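Local coordinates for protein aminotransferase, class III (PDB 3I4J) that probably acts as a pyridoxal-phosphate-dependent transaminase of class III, moving amino groups between substrates, at residues S99-S104 with I256-K261; G262-A265 with P269-G272. The protein carries 1 engineered substitution. All coordinates share one frame; numbering follows the deposited sequence.

Interaction 1: residues S99-S104 with I256-K261. With SO4 (sulfate ion), chain G.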
ATOM      1  N   SER C  99       7.568  -0.362  -0.778  1.00 20.72           N
ATOM      2  CA  SER C  99       7.812  -0.313  -2.210  1.00 20.98           C
ATOM      3  C   SER C  99       7.417   1.036  -2.792  1.00 19.96           C
ATOM      4  O   SER C  99       8.149   1.599  -3.607  1.00 21.49           O
ATOM      5  CB  SER C  99       7.050  -1.436  -2.907  1.00 23.72           C
ATOM      6  OG  SER C  99       7.521  -2.684  -2.434  1.00 31.54           O
ATOM      7  N   GLU C 100       6.263   1.554  -2.374  1.00 18.42           N
ATOM      8  CA  GLU C 100       5.795   2.854  -2.844  1.00 19.34           C
ATOM      9  C   GLU C 100       6.811   3.920  -2.443  1.00 18.04           C
ATOM     10  O   GLU C 100       7.098   4.838  -3.211  1.00 18.34           O
ATOM     11  CB  GLU C 100       4.449   3.226  -2.210  1.00 21.40           C
ATOM     12  CG  GLU C 100       3.276   2.323  -2.564  1.00 24.68           C
ATOM     13  CD  GLU C 100       1.962   2.841  -1.991  1.00 26.59           C
ATOM     14  OE1 GLU C 100       1.950   3.285  -0.823  1.00 25.73           O
ATOM     15  OE2 GLU C 100       0.936   2.801  -2.702  1.00 28.56           O
ATOM     16  N   ALA C 101       7.348   3.783  -1.235  1.00 17.08           N
ATOM     17  CA  ALA C 101       8.319   4.743  -0.707  1.00 15.93           C
ATOM     18  C   ALA C 101       9.625   4.715  -1.493  1.00 18.04           C
ATOM     19  O   ALA C 101      10.210   5.760  -1.788  1.00 16.42           O
ATOM     20  CB  ALA C 101       8.588   4.454   0.765  1.00 17.54           C
ATOM     21  N   THR C 102      10.075   3.509  -1.817  1.00 18.17           N
ATOM     22  CA  THR C 102      11.300   3.313  -2.579  1.00 19.50           C
ATOM     23  C   THR C 102      11.151   3.865  -3.992  1.00 19.69           C
ATOM     24  O   THR C 102      12.030   4.561  -4.496  1.00 18.77           O
ATOM     25  CB  THR C 102      11.655   1.825  -2.647  1.00 19.55           C
ATOM     26  OG1 THR C 102      11.880   1.332  -1.321  1.00 19.70           O
ATOM     27  CG2 THR C 102      12.900   1.613  -3.494  1.00 21.36           C
ATOM     28  N   GLU C 103      10.038   3.545  -4.640  1.00 20.32           N
ATOM     29  CA  GLU C 103       9.806   4.051  -5.982  1.00 21.81           C
ATOM     30  C   GLU C 103       9.702   5.577  -5.967  1.00 20.60           C
ATOM     31  O   GLU C 103      10.158   6.242  -6.902  1.00 18.94           O
ATOM     32  CB  GLU C 103       8.537   3.430  -6.571  1.00 25.18           C
ATOM     33  CG  GLU C 103       8.645   1.921  -6.796  1.00 31.57           C
ATOM     34  CD  GLU C 103       9.826   1.527  -7.682  1.00 35.66           C
ATOM     35  OE1 GLU C 103       9.900   2.012  -8.833  1.00 37.04           O
ATOM     36  OE2 GLU C 103      10.678   0.728  -7.231  1.00 37.42           O
ATOM     37  N   SER C 104       9.118   6.130  -4.904  1.00 18.55           N
ATOM     38  CA  SER C 104       8.982   7.582  -4.794  1.00 18.84           C
ATOM     39  C   SER C 104      10.377   8.191  -4.725  1.00 18.74           C
ATOM     40  O   SER C 104      10.645   9.210  -5.352  1.00 18.82           O
ATOM     41  CB  SER C 104       8.204   7.981  -3.534  1.00 19.21           C
ATOM     42  OG  SER C 104       6.835   7.602  -3.616  1.00 20.41           O
ATOM     43  N   ILE C 256      18.085  11.528   0.857  1.00 19.17           N
ATOM     44  CA  ILE C 256      16.735  10.967   0.957  1.00 18.25           C
ATOM     45  C   ILE C 256      16.800   9.713   1.829  1.00 16.47           C
ATOM     46  O   ILE C 256      17.622   8.835   1.583  1.00 18.92           O
ATOM     47  CB  ILE C 256      16.166  10.535  -0.413  1.00 19.34           C
ATOM     48  CG1 ILE C 256      15.991  11.744  -1.329  1.00 17.46           C
ATOM     49  CG2 ILE C 256      14.815   9.845  -0.209  1.00 19.38           C
ATOM     50  CD1 ILE C 256      15.600  11.372  -2.762  1.00 18.94           C
ATOM     51  N   ALA C 257      15.954   9.647   2.856  1.00 17.09           N
ATOM     52  CA  ALA C 257      15.901   8.480   3.730  1.00 18.46           C
ATOM     53  C   ALA C 257      14.550   7.807   3.502  1.00 17.11           C
ATOM     54  O   ALA C 257      13.507   8.452   3.621  1.00 18.25           O
ATOM     55  CB  ALA C 257      16.040   8.895   5.192  1.00 18.83           C
ATOM     56  N   VAL C 258      14.575   6.524   3.153  1.00 17.18           N
ATOM     57  CA  VAL C 258      13.345   5.771   2.902  1.00 17.54           C
ATOM     58  C   VAL C 258      12.956   4.971   4.138  1.00 18.45           C
ATOM     59  O   VAL C 258      13.760   4.203   4.668  1.00 17.27           O
ATOM     60  CB  VAL C 258      13.522   4.807   1.713  1.00 18.69           C
ATOM     61  CG1 VAL C 258      12.165   4.200   1.324  1.00 19.58           C
ATOM     62  CG2 VAL C 258      14.133   5.548   0.537  1.00 18.63           C
ATOM     63  N   LEU C 259      11.708   5.143   4.579  1.00 19.85           N
ATOM     64  CA  LEU C 259      11.201   4.475   5.771  1.00 22.64           C
ATOM     65  C   LEU C 259      10.001   3.581   5.467  1.00 24.26           C
ATOM     66  O   LEU C 259       9.294   3.787   4.485  1.00 23.44           O
ATOM     67  CB  LEU C 259      10.798   5.523   6.810  1.00 22.94           C
ATOM     68  CG  LEU C 259      11.873   6.572   7.107  1.00 26.97           C
ATOM     69  CD1 LEU C 259      11.299   7.693   7.973  1.00 28.34           C
ATOM     70  CD2 LEU C 259      13.045   5.892   7.789  1.00 26.77           C
ATOM     71  N   GLY C 260       9.783   2.588   6.325  1.00 26.70           N
ATOM     72  CA  GLY C 260       8.667   1.675   6.139  1.00 31.08           C
ATOM     73  C   GLY C 260       8.576   0.664   7.266  1.00 33.03           C
ATOM     74  O   GLY C 260       9.248   0.811   8.286  1.00 35.99           O
ATOM     75  N   LYS C 261       7.750  -0.363   7.082  1.00 35.48           N
ATOM     76  CA  LYS C 261       7.572  -1.420   8.078  1.00 35.29           C
ATOM     77  C   LYS C 261       7.468  -0.955   9.527  1.00 36.23           C
ATOM     78  O   LYS C 261       6.372  -0.848  10.082  1.00 37.28           O
ATOM     79  CB  LYS C 261       8.705  -2.450   7.975  1.00 34.46           C
ATOM     80  CG  LYS C 261       8.653  -3.306   6.727  1.00 34.82           C
ATOM     81  CD  LYS C 261       9.618  -4.478   6.817  1.00 34.73           C
ATOM     82  CE  LYS C 261       9.493  -5.376   5.599  1.00 36.98           C
ATOM     83  NZ  LYS C 261      10.274  -6.633   5.745  1.00 33.86           N
TER
HETATM   84  S   SO4 G 431       5.851  -3.639   0.833  1.00 39.98           S
HETATM   85  O1  SO4 G 431       4.528  -4.278   0.837  1.00 42.38           O
HETATM   86  O2  SO4 G 431       5.785  -2.419   0.018  1.00 41.81           O
HETATM   87  O3  SO4 G 431       6.266  -3.321   2.214  1.00 41.92           O
HETATM   88  O4  SO4 G 431       6.834  -4.553   0.236  1.00 43.69           O
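V258 turns CG1 anti to its backbone N (chi1 -171°), which directs that methyl from strand 256-259 onto the sheet-facing side of helix 98-115, where A101 and T102 lie. V258 CG1 lies 3.6 Å from A101 CB, methyl against methyl. The same V258 CG1 also touches the backbone between the two helix residues, 3.8 Å from T102 N. T102 has OG1 beside its own backbone N. The hydroxyl thus turns back to the carbonyl of G98, its hydrogen-bond partner one turn earlier, while OG1 stays in contact with V258 CG1. Further along the strand, the carbonyl O of L259 lies 3.8 Å from A101 CB, a van der Waals contact. No hydrogen bond links the two segments; what joins them is mainly van der Waals packing of the A101 methyl on V258. The helix and strand axes run nearly antiparallel, at 166°, and come within 7.9 Å.

At the amino end of this helix, S99 grips one sulfate oxygen twice: S99 N donates to O2 at 2.8 Å, almost straight at 169°, and S99 OG bonds the same oxygen at 3.0 Å. T295 of the second subunit also holds the ion, whose place is consistent with that of the cofactor phosphate in this family.

A101 packs on V95 of strand 91-95, and V258 reaches on to A105. Helix 98-115 therefore covers one face of the central mixed sheet, in which strand 256-259 runs between strands 227-231 and 271-275.

Interaction 2: residues G262-A265 with P269-G272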
ATOM      1  N   GLY C 262       8.614  -0.692  10.145  1.00 35.58           N
ATOM      2  CA  GLY C 262       8.623  -0.271  11.533  1.00 35.07           C
ATOM      3  C   GLY C 262       8.109   1.124  11.832  1.00 33.11           C
ATOM      4  O   GLY C 262       7.985   1.490  13.000  1.00 33.91           O
ATOM      5  N   LEU C 263       7.805   1.903  10.796  1.00 30.73           N
ATOM      6  CA  LEU C 263       7.322   3.265  10.990  1.00 26.70           C
ATOM      7  C   LEU C 263       6.081   3.277  11.887  1.00 25.52           C
ATOM      8  O   LEU C 263       6.022   4.036  12.856  1.00 24.23           O
ATOM      9  CB  LEU C 263       7.024   3.920   9.635  1.00 25.34           C
ATOM     10  CG  LEU C 263       7.055   5.450   9.584  1.00 25.24           C
ATOM     11  CD1 LEU C 263       8.366   5.958  10.178  1.00 22.43           C
ATOM     12  CD2 LEU C 263       6.911   5.929   8.142  1.00 21.77           C
ATOM     13  N   ALA C 264       5.090   2.451  11.560  1.00 22.53           N
ATOM     14  CA  ALA C 264       3.884   2.349  12.382  1.00 21.85           C
ATOM     15  C   ALA C 264       3.901   1.010  13.133  1.00 21.23           C
ATOM     16  O   ALA C 264       2.906   0.602  13.734  1.00 19.00           O
ATOM     17  CB  ALA C 264       2.624   2.469  11.516  1.00 22.05           C
ATOM     18  N   ALA C 265       5.044   0.330  13.067  1.00 21.43           N
ATOM     19  CA  ALA C 265       5.273  -0.942  13.761  1.00 18.86           C
ATOM     20  C   ALA C 265       4.153  -1.986  13.741  1.00 18.78           C
ATOM     21  O   ALA C 265       3.870  -2.617  14.763  1.00 17.40           O
ATOM     22  CB  ALA C 265       5.676  -0.654  15.211  1.00 19.82           C
ATOM     23  N   PRO C 269      -0.687   0.513   7.879  1.00 17.46           N
ATOM     24  CA  PRO C 269       0.183   0.470   6.697  1.00 18.12           C
ATOM     25  C   PRO C 269       0.714   1.881   6.459  1.00 18.56           C
ATOM     26  O   PRO C 269       0.026   2.724   5.875  1.00 20.04           O
ATOM     27  CB  PRO C 269      -0.762   0.018   5.580  1.00 17.77           C
ATOM     28  CG  PRO C 269      -1.898  -0.655   6.323  1.00 16.36           C
ATOM     29  CD  PRO C 269      -2.083   0.235   7.507  1.00 17.02           C
ATOM     30  N   LEU C 270       1.931   2.130   6.925  1.00 17.00           N
ATOM     31  CA  LEU C 270       2.560   3.434   6.797  1.00 16.65           C
ATOM     32  C   LEU C 270       4.037   3.290   6.423  1.00 15.76           C
ATOM     33  O   LEU C 270       4.743   2.415   6.934  1.00 17.06           O
ATOM     34  CB  LEU C 270       2.439   4.188   8.127  1.00 19.14           C
ATOM     35  CG  LEU C 270       3.004   5.610   8.179  1.00 19.44           C
ATOM     36  CD1 LEU C 270       2.145   6.526   7.337  1.00 21.87           C
ATOM     37  CD2 LEU C 270       3.030   6.101   9.620  1.00 20.35           C
ATOM     38  N   ALA C 271       4.479   4.159   5.523  1.00 15.34           N
ATOM     39  CA  ALA C 271       5.855   4.197   5.041  1.00 17.26           C
ATOM     40  C   ALA C 271       6.061   5.601   4.490  1.00 17.92           C
ATOM     41  O   ALA C 271       5.154   6.432   4.534  1.00 17.43           O
ATOM     42  CB  ALA C 271       6.059   3.163   3.932  1.00 17.49           C
ATOM     43  N   GLY C 272       7.244   5.873   3.959  1.00 18.27           N
ATOM     44  CA  GLY C 272       7.476   7.194   3.417  1.00 18.36           C
ATOM     45  C   GLY C 272       8.943   7.496   3.274  1.00 18.25           C
ATOM     46  O   GLY C 272       9.785   6.619   3.446  1.00 18.33           O
TER
HETATM   47  O   HOH W   1       4.513   0.894   9.127  1.00 24.88           O
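Apolar packing carries most of this contact, with L263 and A264 of the turn facing L270 of the returning chain. In L270, CG stands anti to the backbone N (chi1 -178°), which puts L270 CG against CD2 of L263, 3.9 Å away. The CB of L270 lies 3.8 Å from the CB of A264, methylene against methyl. The two leucines interlock by their branches: L263 CD2 comes in beside L270 CG, while L270 CD2 reaches L263 CG and also fits against the A264 methyl. L263 touches the backbone beyond as well. Its CD2 methyl sits 3.7 Å from A271 CA and comes close to G272 N, and L263 CB lies 3.8 Å from L270 O.

The polar link is indirect. No hydrogen bond joins the two segments; instead a water sits between the two backbones where they are too far apart to bond directly. It takes the N-H of A264 (water O to A264 N 2.9 Å), which gives that buried group a partner. The same water lies 2.7 Å from L270 O, to which it can donate, though other acceptors compete for its protons. Inside the turn, A265 N makes a weak bond of 3.2 Å to G262 O.

The turn belongs to the loop that joins the antiparallel neighbours 256-259 and 271-275, and it folds back onto the start of the second strand, which is held on its other side by backbone bonding of A271 with V95. Helix 72-84 covers the leucines, with Y77 touching both and L81 touching L263. At the far end A265 packs on V309 of helix 300-315, and P269 meets S302 of that helix and S302 of the second subunit.

How the interactions relate
Both contacts are buried and close to the centre of the chain, and they share the central mixed sheet: interaction 1 seats helix 98-115 on strand 256-259, while interaction 2 packs the turn following that strand against the start of its antiparallel neighbour, 271-275. They meet directly, with L259 N lying 2.7 Å from G272 O in a probable hydrogen bond and the A101 methyl packing on the same carbonyl. The chemistry follows the place in the fold. Helix-on-sheet packing in interaction 1 uses small methyls, beside a helix end that binds an anion at the subunit boundary; loop-on-strand packing in interaction 2 rests on larger leucine side chains.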